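Local coordinates for UDP-N-acetylglucosamine 4,6-dehydratase (Vibrio fischeri, PDB 3PVZ), which binds NAD in a Rossmann-type domain and probably acts as a lyase, dehydrating UDP-N-acetylglucosamine at the 4,6 positions, at residues V33-F38 with I55-Q61; K158-C162 with C244-C248; P223-D229 with W307-S313. One frame throughout, in Å; residues are numbered along the deposited sequence. Where two conformers were deposited one is given.

Contact 1 (V33-F38 with I55-Q61). With NA (sodium ion), chain I.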
loop_
_atom_site.group_PDB
_atom_site.type_symbol
_atom_site.label_atom_id
_atom_site.label_comp_id
_atom_site.label_asym_id
_atom_site.label_seq_id
_atom_site.Cartn_x
_atom_site.Cartn_y
_atom_site.Cartn_z
ATOM N N VAL A 33 -16.207 -15.453 -18.922
ATOM C CA VAL A 33 -14.851 -15.030 -18.679
ATOM C C VAL A 33 -13.970 -15.261 -19.915
ATOM O O VAL A 33 -13.122 -14.424 -20.284
ATOM C CB VAL A 33 -14.244 -15.781 -17.475
ATOM C CG1 VAL A 33 -12.771 -15.488 -17.362
ATOM C CG2 VAL A 33 -14.974 -15.381 -16.198
ATOM N N SER A 34 -14.166 -16.405 -20.557
ATOM C CA SER A 34 -13.382 -16.741 -21.740
ATOM C C SER A 34 -13.609 -15.768 -22.947
ATOM O O SER A 34 -12.788 -15.709 -23.864
ATOM C CB SER A 34 -13.680 -18.185 -22.168
ATOM O OG SER A 34 -14.899 -18.209 -22.949
ATOM N N GLN A 35 -14.731 -15.064 -22.981
ATOM C CA GLN A 35 -14.966 -14.071 -24.040
ATOM C C GLN A 35 -14.999 -12.635 -23.551
ATOM O O GLN A 35 -15.570 -11.723 -24.253
ATOM C CB GLN A 35 -16.290 -14.339 -24.834
ATOM C CG GLN A 35 -17.349 -15.065 -24.165
ATOM C CD GLN A 35 -18.602 -15.284 -25.056
ATOM O OE1 GLN A 35 -18.915 -14.464 -25.934
ATOM N NE2 GLN A 35 -19.289 -16.384 -24.832
ATOM N N SER A 36 -14.464 -12.378 -22.374
ATOM C CA SER A 36 -14.543 -11.014 -21.856
ATOM C C SER A 36 -13.206 -10.504 -21.389
ATOM O O SER A 36 -12.211 -11.274 -21.140
ATOM C CB SER A 36 -15.599 -10.898 -20.740
ATOM O OG SER A 36 -16.788 -11.520 -21.153
ATOM N N ARG A 37 -13.147 -9.184 -21.397
ATOM C CA ARG A 37 -12.025 -8.399 -20.965
ATOM C C ARG A 37 -12.252 -7.789 -19.592
ATOM O O ARG A 37 -13.284 -7.152 -19.355
ATOM C CB ARG A 37 -11.859 -7.289 -21.974
ATOM C CG ARG A 37 -11.606 -7.805 -23.427
ATOM C CD ARG A 37 -11.739 -6.712 -24.438
ATOM N NE ARG A 37 -13.118 -6.228 -24.496
ATOM C CZ ARG A 37 -13.536 -5.221 -25.245
ATOM N NH1 ARG A 37 -14.824 -4.919 -25.259
ATOM N NH2 ARG A 37 -12.696 -4.530 -25.993
ATOM N N PHE A 38 -11.265 -7.897 -18.714
ATOM C CA PHE A 38 -11.382 -7.447 -17.342
ATOM C C PHE A 38 -10.272 -6.502 -16.943
ATOM O O PHE A 38 -9.077 -6.758 -17.189
ATOM C CB PHE A 38 -11.392 -8.604 -16.327
ATOM C CG PHE A 38 -12.449 -9.632 -16.553
ATOM C CD1 PHE A 38 -13.581 -9.650 -15.764
ATOM C CD2 PHE A 38 -12.334 -10.551 -17.562
ATOM C CE1 PHE A 38 -14.563 -10.589 -15.960
ATOM C CE2 PHE A 38 -13.333 -11.471 -17.796
ATOM C CZ PHE A 38 -14.439 -11.505 -16.991
ATOM N N ILE A 55 -10.844 -14.895 -11.679
ATOM C CA ILE A 55 -10.968 -14.610 -13.099
ATOM C C ILE A 55 -9.906 -15.422 -13.859
ATOM O O ILE A 55 -10.202 -16.154 -14.811
ATOM C CB ILE A 55 -10.827 -13.063 -13.392
ATOM C CG1 ILE A 55 -11.916 -12.291 -12.668
ATOM C CG2 ILE A 55 -10.779 -12.795 -14.918
ATOM C CD1 ILE A 55 -11.874 -10.694 -12.862
ATOM N N PHE A 56 -8.664 -15.310 -13.412
ATOM C CA PHE A 56 -7.560 -15.934 -14.107
ATOM C C PHE A 56 -7.756 -17.451 -14.349
ATOM O O PHE A 56 -7.436 -17.954 -15.419
ATOM C CB PHE A 56 -6.267 -15.701 -13.325
ATOM C CG PHE A 56 -5.039 -16.071 -14.095
ATOM C CD1 PHE A 56 -4.611 -17.366 -14.124
ATOM C CD2 PHE A 56 -4.345 -15.130 -14.825
ATOM C CE1 PHE A 56 -3.501 -17.724 -14.855
ATOM C CE2 PHE A 56 -3.194 -15.486 -15.553
ATOM C CZ PHE A 56 -2.788 -16.806 -15.549
ATOM N N LYS A 57 -8.249 -18.171 -13.355
ATOM C CA LYS A 57 -8.371 -19.628 -13.432
ATOM C C LYS A 57 -9.468 -20.041 -14.417
ATOM O O LYS A 57 -9.551 -21.214 -14.792
ATOM C CB LYS A 57 -8.659 -20.207 -12.027
ATOM C CG LYS A 57 -9.997 -19.858 -11.411
ATOM C CD LYS A 57 -10.350 -20.701 -10.151
ATOM C CE LYS A 57 -9.831 -20.088 -8.864
ATOM N NZ LYS A 57 -10.427 -20.738 -7.588
ATOM N N ARG A 58 -10.327 -19.090 -14.803
ATOM C CA ARG A 58 -11.380 -19.349 -15.794
ATOM C C ARG A 58 -11.015 -18.827 -17.199
ATOM O O ARG A 58 -11.900 -18.618 -18.064
ATOM C CB ARG A 58 -12.668 -18.714 -15.314
ATOM C CG ARG A 58 -13.235 -19.500 -14.087
ATOM C CD ARG A 58 -14.486 -18.926 -13.593
ATOM N NE ARG A 58 -15.041 -19.735 -12.517
ATOM C CZ ARG A 58 -14.770 -19.577 -11.202
ATOM N NH1 ARG A 58 -13.935 -18.628 -10.751
ATOM N NH2 ARG A 58 -15.330 -20.390 -10.316
ATOM N N ASN A 59 -9.713 -18.576 -17.377
ATOM C CA ASN A 59 -9.067 -18.373 -18.670
ATOM C C ASN A 59 -9.625 -17.199 -19.486
ATOM O O ASN A 59 -10.173 -17.410 -20.541
ATOM C CB ASN A 59 -9.151 -19.664 -19.468
ATOM C CG ASN A 59 -8.435 -19.583 -20.779
ATOM O OD1 ASN A 59 -7.359 -18.983 -20.875
ATOM N ND2 ASN A 59 -9.076 -20.097 -21.836
ATOM N N PRO A 60 -9.490 -15.977 -18.977
ATOM C CA PRO A 60 -10.083 -14.777 -19.530
ATOM C C PRO A 60 -9.381 -14.276 -20.810
ATOM O O PRO A 60 -8.165 -14.478 -20.966
ATOM C CB PRO A 60 -9.818 -13.746 -18.471
ATOM C CG PRO A 60 -8.527 -14.165 -17.846
ATOM C CD PRO A 60 -8.599 -15.677 -17.833
ATOM N N GLN A 61 -10.112 -13.522 -21.646
ATOM C CA GLN A 61 -9.553 -13.048 -22.915
ATOM C C GLN A 61 -8.503 -12.003 -22.600
ATOM O O GLN A 61 -7.441 -11.920 -23.215
ATOM C CB GLN A 61 -10.655 -12.463 -23.768
ATOM C CG GLN A 61 -10.900 -12.943 -25.157
ATOM C CD GLN A 61 -12.072 -12.115 -25.747
ATOM O OE1 GLN A 61 -12.118 -10.990 -25.469
ATOM N NE2 GLN A 61 -12.998 -12.694 -26.480
HETATM NA NA NA I . -16.639 -10.436 -26.108
HETATM O O HOH W 1 -10.517 -16.891 -23.491
HETATM O O HOH W 2 -18.445 -11.724 -26.255
HETATM O O HOH W 3 -15.354 -8.676 -25.428
#
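This contact belongs to the first beta-alpha-beta unit of the Rossmann-type domain, strand 37-41, helix 46-56 and strand 62-66. The end of helix 19-34 turns into strand 37-41 and meets the loop that carries the chain from helix 46-56 into strand 62-66. A type I beta turn from Phe56 to Asn59 leads toward Pro60 and Gln61, which lie beside the incoming turn. Val33 points into this loop: its CG1 lies 3.3 Å from Arg58 O and packs on Pro60 CB at 3.6 Å. Farther in, Ile55 CG2 sits over one face of the Phe38 ring in a CH-pi contact, 3.9 Å from the centroid, which packs the start of strand 37-41 against the last part of helix 46-56. The polar contacts between the backbones are weak. Gln61 N donates weakly to Ser36 O (3.1 Å) and to Val33 O (3.4 Å), while Pro60 CA directs a CA-H...O contact at the same Val33 O, 3.2 Å away. The guanidinium of Arg58 leads away from residues 33-38 to a salt bridge with Glu26 farther back on helix 19-34, and Arg37 forms one with Asp114. At the surface one water bridges the two segments, giving hydrogen bonds to Ser34 O (2.6 Å) and Asn59 O (3.0 Å), and a sodium ion is bound by Gln35 O at 2.5 Å.

Contact 2 (K158-C162 with C244-C248)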
loop_
_atom_site.group_PDB
_atom_site.type_symbol
_atom_site.label_atom_id
_atom_site.label_comp_id
_atom_site.label_asym_id
_atom_site.label_seq_id
_atom_site.Cartn_x
_atom_site.Cartn_y
_atom_site.Cartn_z
ATOM N N LYS A 158 -19.473 -2.782 -20.086
ATOM C CA LYS A 158 -20.839 -3.140 -19.846
ATOM C C LYS A 158 -21.209 -3.157 -18.376
ATOM O O LYS A 158 -22.402 -3.071 -18.063
ATOM C CB LYS A 158 -21.225 -4.434 -20.521
ATOM C CG LYS A 158 -20.536 -5.627 -20.058
ATOM C CD LYS A 158 -21.304 -6.904 -20.636
ATOM C CE LYS A 158 -20.344 -7.921 -21.216
ATOM N NZ LYS A 158 -20.758 -9.410 -21.173
ATOM N N LYS A 159 -20.187 -3.190 -17.505
ATOM C CA LYS A 159 -20.405 -3.405 -16.086
ATOM C C LYS A 159 -19.247 -2.903 -15.250
ATOM O O LYS A 159 -18.076 -3.149 -15.538
ATOM C CB LYS A 159 -20.675 -4.897 -15.805
ATOM C CG LYS A 159 -20.933 -5.252 -14.351
ATOM C CD LYS A 159 -22.424 -4.928 -14.046
ATOM C CE LYS A 159 -22.828 -5.355 -12.683
ATOM N NZ LYS A 159 -22.869 -6.849 -12.577
ATOM N N TYR A 160 -19.606 -2.167 -14.208
ATOM C CA TYR A 160 -18.651 -1.727 -13.219
ATOM C C TYR A 160 -19.062 -2.356 -11.883
ATOM O O TYR A 160 -20.215 -2.456 -11.577
ATOM C CB TYR A 160 -18.679 -0.182 -13.134
ATOM C CG TYR A 160 -17.605 0.441 -12.271
ATOM C CD1 TYR A 160 -17.758 0.545 -10.901
ATOM C CD2 TYR A 160 -16.429 0.948 -12.825
ATOM C CE1 TYR A 160 -16.775 1.134 -10.110
ATOM C CE2 TYR A 160 -15.454 1.521 -12.044
ATOM C CZ TYR A 160 -15.636 1.631 -10.679
ATOM O OH TYR A 160 -14.656 2.213 -9.885
ATOM N N PHE A 161 -18.088 -2.840 -11.144
ATOM C CA PHE A 161 -18.300 -3.503 -9.891
ATOM C C PHE A 161 -17.428 -2.819 -8.872
ATOM O O PHE A 161 -16.230 -2.544 -9.113
ATOM C CB PHE A 161 -17.917 -4.993 -9.968
ATOM C CG PHE A 161 -17.793 -5.622 -8.629
ATOM C CD1 PHE A 161 -18.934 -6.056 -7.932
ATOM C CD2 PHE A 161 -16.572 -5.672 -7.982
ATOM C CE1 PHE A 161 -18.846 -6.541 -6.656
ATOM C CE2 PHE A 161 -16.480 -6.201 -6.704
ATOM C CZ PHE A 161 -17.634 -6.634 -6.043
ATOM N N CYS A 162 -18.007 -2.597 -7.695
ATOM C CA CYS A 162 -17.203 -2.123 -6.598
ATOM C C CYS A 162 -17.862 -2.503 -5.275
ATOM O O CYS A 162 -18.887 -3.130 -5.270
ATOM C CB CYS A 162 -16.997 -0.611 -6.708
ATOM S SG CYS A 162 -18.502 0.276 -6.650
ATOM N N CYS A 244 -17.280 -11.311 -5.262
ATOM C CA CYS A 244 -16.988 -10.273 -6.283
ATOM C C CYS A 244 -17.360 -10.697 -7.719
ATOM O O CYS A 244 -17.975 -9.935 -8.447
ATOM C CB CYS A 244 -15.498 -9.903 -6.278
ATOM S SG CYS A 244 -15.006 -8.984 -4.811
ATOM N N LEU A 245 -16.951 -11.899 -8.114
ATOM C CA LEU A 245 -17.107 -12.358 -9.487
ATOM C C LEU A 245 -18.590 -12.624 -9.799
ATOM O O LEU A 245 -19.032 -12.361 -10.904
ATOM C CB LEU A 245 -16.315 -13.626 -9.745
ATOM C CG LEU A 245 -16.321 -14.247 -11.177
ATOM C CD1 LEU A 245 -15.717 -13.379 -12.200
ATOM C CD2 LEU A 245 -15.587 -15.573 -11.196
HETATM N N MSE A 246 -19.324 -13.164 -8.827
HETATM C CA MSE A 246 -20.746 -13.443 -9.000
HETATM C C MSE A 246 -21.513 -12.143 -9.154
HETATM O O MSE A 246 -22.343 -12.031 -10.030
HETATM C CB MSE A 246 -21.303 -14.231 -7.821
HETATM C CG MSE A 246 -20.844 -15.658 -7.711
HETATM SE SE MSE A 246 -21.432 -16.782 -9.144
HETATM C CE MSE A 246 -23.351 -16.612 -8.909
ATOM N N SER A 247 -21.198 -11.150 -8.323
ATOM C CA SER A 247 -21.868 -9.874 -8.436
ATOM C C SER A 247 -21.466 -9.259 -9.765
ATOM O O SER A 247 -22.304 -8.797 -10.519
ATOM C CB SER A 247 -21.522 -8.954 -7.289
ATOM O OG SER A 247 -22.102 -7.686 -7.485
ATOM N N CYS A 248 -20.178 -9.303 -10.063
ATOM C CA CYS A 248 -19.676 -8.834 -11.373
ATOM C C CYS A 248 -20.410 -9.378 -12.597
ATOM O O CYS A 248 -20.854 -8.610 -13.443
ATOM C CB CYS A 248 -18.173 -9.134 -11.569
ATOM S SG CYS A 248 -17.547 -8.248 -13.009
#
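Lys159 NZ donates two hydrogen bonds to main-chain carbonyls of helix 237-250, to Cys248 O at 2.8 Å and Ser247 O at 2.9 Å; Gly251 O, just past the helix, accepts a third. Next along the strand on the same side comes Phe161, whose ring is wedged against the helix. Ser247 OG approaches the ring edge, 3.5 Å from Phe161 CE1, although its hydroxyl is hydrogen-bonded to Ser196 and Thr197 of the adjoining strand. Cys244 SG makes an oblique sulfur-aromatic contact, 4.7 Å from the ring centroid and 3.7 Å from Phe161 CE2, while Cys248 CB reaches Phe161 CB at 4.4 Å. Strand and helix run nearly antiparallel, at 148°, with axes 8.7 Å apart, as a helix lies on a Rossmann-type sheet. Cys244 also packs on Ile47, an NAD-binding residue. The chemistry implies that a buried lysine can be accommodated because carbonyls near the helix C-terminus receive its ammonium group, leaving apolar packing to the aromatic ring beside it.

Contact 3 (P223-D229 with W307-S313)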
loop_
_atom_site.group_PDB
_atom_site.type_symbol
_atom_site.label_atom_id
_atom_site.label_comp_id
_atom_site.label_asym_id
_atom_site.label_seq_id
_atom_site.Cartn_x
_atom_site.Cartn_y
_atom_site.Cartn_z
ATOM N N PRO A 223 4.176 -10.687 21.245
ATOM C CA PRO A 223 2.895 -11.108 21.803
ATOM C C PRO A 223 1.708 -10.945 20.839
ATOM O O PRO A 223 1.670 -9.987 20.053
ATOM C CB PRO A 223 2.706 -10.181 23.000
ATOM C CG PRO A 223 4.016 -9.577 23.285
ATOM C CD PRO A 223 4.857 -9.667 22.065
ATOM N N ILE A 224 0.747 -11.867 20.919
ATOM C CA ILE A 224 -0.517 -11.709 20.229
ATOM C C ILE A 224 -1.461 -10.917 21.114
ATOM O O ILE A 224 -1.575 -11.190 22.339
ATOM C CB ILE A 224 -1.174 -13.067 19.928
ATOM C CG1 ILE A 224 -0.240 -13.950 19.070
ATOM C CG2 ILE A 224 -2.566 -12.872 19.287
ATOM C CD1 ILE A 224 -0.616 -14.075 17.689
ATOM N N VAL A 225 -2.158 -9.970 20.493
ATOM C CA VAL A 225 -3.073 -9.066 21.160
ATOM C C VAL A 225 -4.412 -9.154 20.431
ATOM O O VAL A 225 -4.457 -9.096 19.221
ATOM C CB VAL A 225 -2.505 -7.618 21.121
ATOM C CG1 VAL A 225 -3.570 -6.577 21.464
ATOM C CG2 VAL A 225 -1.318 -7.479 22.070
ATOM N N ALA A 226 -5.506 -9.343 21.147
ATOM C CA ALA A 226 -6.801 -9.554 20.496
ATOM C C ALA A 226 -7.947 -9.313 21.447
ATOM O O ALA A 226 -7.929 -9.821 22.566
ATOM C CB ALA A 226 -6.893 -10.943 19.977
ATOM N N PRO A 227 -8.976 -8.563 20.992
ATOM C CA PRO A 227 -10.158 -8.390 21.804
ATOM C C PRO A 227 -10.847 -9.723 22.112
ATOM O O PRO A 227 -10.945 -10.576 21.232
ATOM C CB PRO A 227 -11.074 -7.509 20.944
ATOM C CG PRO A 227 -10.212 -6.907 19.882
ATOM C CD PRO A 227 -9.044 -7.822 19.713
ATOM N N ASN A 228 -11.313 -9.902 23.354
ATOM C CA ASN A 228 -12.070 -11.088 23.653
ATOM C C ASN A 228 -13.533 -10.783 23.675
ATOM O O ASN A 228 -14.310 -11.701 23.857
ATOM C CB ASN A 228 -11.596 -11.825 24.925
ATOM C CG ASN A 228 -11.648 -10.968 26.183
ATOM O OD1 ASN A 228 -12.253 -9.893 26.213
ATOM N ND2 ASN A 228 -11.019 -11.467 27.251
ATOM N N ASP A 229 -13.911 -9.523 23.425
ATOM C CA ASP A 229 -15.329 -9.100 23.520
ATOM C C ASP A 229 -15.949 -8.560 22.209
ATOM O O ASP A 229 -17.020 -7.959 22.210
ATOM C CB ASP A 229 -15.503 -8.077 24.653
ATOM C CG ASP A 229 -14.766 -6.765 24.383
ATOM O OD1 ASP A 229 -13.957 -6.694 23.407
ATOM O OD2 ASP A 229 -14.988 -5.809 25.167
ATOM N N TRP A 307 2.817 -19.285 23.825
ATOM C CA TRP A 307 2.833 -17.930 23.229
ATOM C C TRP A 307 2.113 -16.930 24.134
ATOM O O TRP A 307 0.997 -17.180 24.552
ATOM C CB TRP A 307 2.211 -17.895 21.818
ATOM C CG TRP A 307 2.834 -16.778 21.001
ATOM C CD1 TRP A 307 2.477 -15.462 21.012
ATOM C CD2 TRP A 307 3.980 -16.872 20.152
ATOM N NE1 TRP A 307 3.315 -14.734 20.217
ATOM C CE2 TRP A 307 4.249 -15.575 19.668
ATOM C CE3 TRP A 307 4.797 -17.928 19.737
ATOM C CZ2 TRP A 307 5.300 -15.301 18.775
ATOM C CZ3 TRP A 307 5.851 -17.654 18.841
ATOM C CH2 TRP A 307 6.083 -16.346 18.368
ATOM N N PRO A 308 2.749 -15.800 24.457
ATOM C CA PRO A 308 2.071 -14.859 25.333
ATOM C C PRO A 308 0.924 -14.171 24.628
ATOM O O PRO A 308 1.088 -13.694 23.513
ATOM C CB PRO A 308 3.151 -13.841 25.659
ATOM C CG PRO A 308 4.069 -13.905 24.527
ATOM C CD PRO A 308 4.098 -15.339 24.116
ATOM N N CYS A 309 -0.213 -14.116 25.291
ATOM C CA CYS A 309 -1.390 -13.511 24.746
ATOM C C CYS A 309 -1.948 -12.480 25.691
ATOM O O CYS A 309 -1.918 -12.620 26.917
ATOM C CB CYS A 309 -2.462 -14.556 24.473
ATOM S SG CYS A 309 -2.023 -15.734 23.205
ATOM N N LEU A 310 -2.492 -11.440 25.083
ATOM C CA LEU A 310 -3.086 -10.358 25.807
ATOM C C LEU A 310 -4.456 -10.122 25.240
ATOM O O LEU A 310 -4.632 -9.460 24.217
ATOM C CB LEU A 310 -2.210 -9.133 25.680
ATOM C CG LEU A 310 -2.533 -8.075 26.725
ATOM C CD1 LEU A 310 -1.244 -7.525 27.401
ATOM C CD2 LEU A 310 -3.367 -6.977 26.065
ATOM N N PHE A 311 -5.435 -10.704 25.901
ATOM C CA PHE A 311 -6.794 -10.633 25.423
ATOM C C PHE A 311 -7.528 -9.519 26.141
ATOM O O PHE A 311 -7.758 -9.570 27.322
ATOM C CB PHE A 311 -7.448 -11.987 25.550
ATOM C CG PHE A 311 -6.779 -13.064 24.717
ATOM C CD1 PHE A 311 -6.267 -12.784 23.452
ATOM C CD2 PHE A 311 -6.681 -14.362 25.181
ATOM C CE1 PHE A 311 -5.675 -13.784 22.675
ATOM C CE2 PHE A 311 -6.091 -15.355 24.413
ATOM C CZ PHE A 311 -5.597 -15.067 23.162
ATOM N N THR A 312 -7.871 -8.498 25.374
ATOM C CA THR A 312 -8.320 -7.221 25.895
ATOM C C THR A 312 -9.831 -7.119 25.809
ATOM O O THR A 312 -10.458 -7.881 25.108
ATOM C CB THR A 312 -7.656 -6.061 25.070
ATOM O OG1 THR A 312 -7.336 -4.974 25.939
ATOM C CG2 THR A 312 -8.563 -5.575 23.906
ATOM N N SER A 313 -10.396 -6.160 26.519
ATOM C CA SER A 313 -11.817 -5.850 26.439
ATOM C C SER A 313 -11.999 -4.350 26.730
ATOM O O SER A 313 -11.071 -3.701 27.222
ATOM C CB SER A 313 -12.600 -6.700 27.444
ATOM O OG SER A 313 -12.204 -6.400 28.754
#
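Two neighbouring strands lie side by side here, 4.6 Å apart at the axes and only 18° from parallel, and bridged residues carry their side chains to the same face, pair by pair. The backbone ladder sets the register: Ile224 N to Pro308 O (3.2 Å), Leu310 N to Ile224 O (2.9 Å), Ala226 N to Leu310 O (3.2 Å), Thr312 N to Ala226 O (3.1 Å) and Asn228 N to Thr312 O (2.8 Å). One face carries Ile224, Cys309, Ala226 and Phe311. On it the small Ala226 leaves a hollow that the Phe311 ring enters, with CD1 4.0 Å from Ala226 CB. Farther toward the start of the strands, Ile224 CG1 pushes against Trp307 CD1 at 3.7 Å, and Ile224 CB meets Cys309 SG at 4.3 Å. The broad Trp307 indole closes this end, its NE1 hydrogen-bonded to Gln222. On the other face Val225 CG2 rests on Leu310 CB at 4.1 Å, Pro227 CB approaches Thr312 CG2 at 4.3 Å, and two prolines abut, Pro223 CB on Pro308 CG at 4.2 Å, with helix 291-300 packed on both. At the far end Asp229 OD2 nears Ser313 CB at 3.4 Å, while its hydrogen bond goes to Ser314. Helices 210-219 and 270-280 cover the face of Ile224 and Phe311, through Phe214 and Ile218 on Ile224 and Ala271 on Phe311. The result is a regular parallel strand pair in the small three-stranded sheet 224-227, 306-312, 284-287, backed by helices in an alpha/beta layer separate from the large, Rossmann-type sheet.

How the contacts relate
Contacts 1 and 2 belong to the large, Rossmann-type sheet, their centres 13 Å apart: contact 1 joins strand 37-41 to the loop leading from helix 46-56 to strand 62-66, and contact 2 sets helix 237-250 against strand 159-163. They touch through Leu245, whose side chain packs on Ile55 and Arg58. Contact 3 lies across the chain's centre, 43 Å between centres from contact 1 and 38 Å from contact 2, in the small parallel sheet. Contact 1 closes before the others open, whereas the segments of contacts 2 and 3 alternate along the chain. The chain therefore leaves the NAD-binding part for strand 224-227, returns for helix 237-250, and goes out again for strand 306-312.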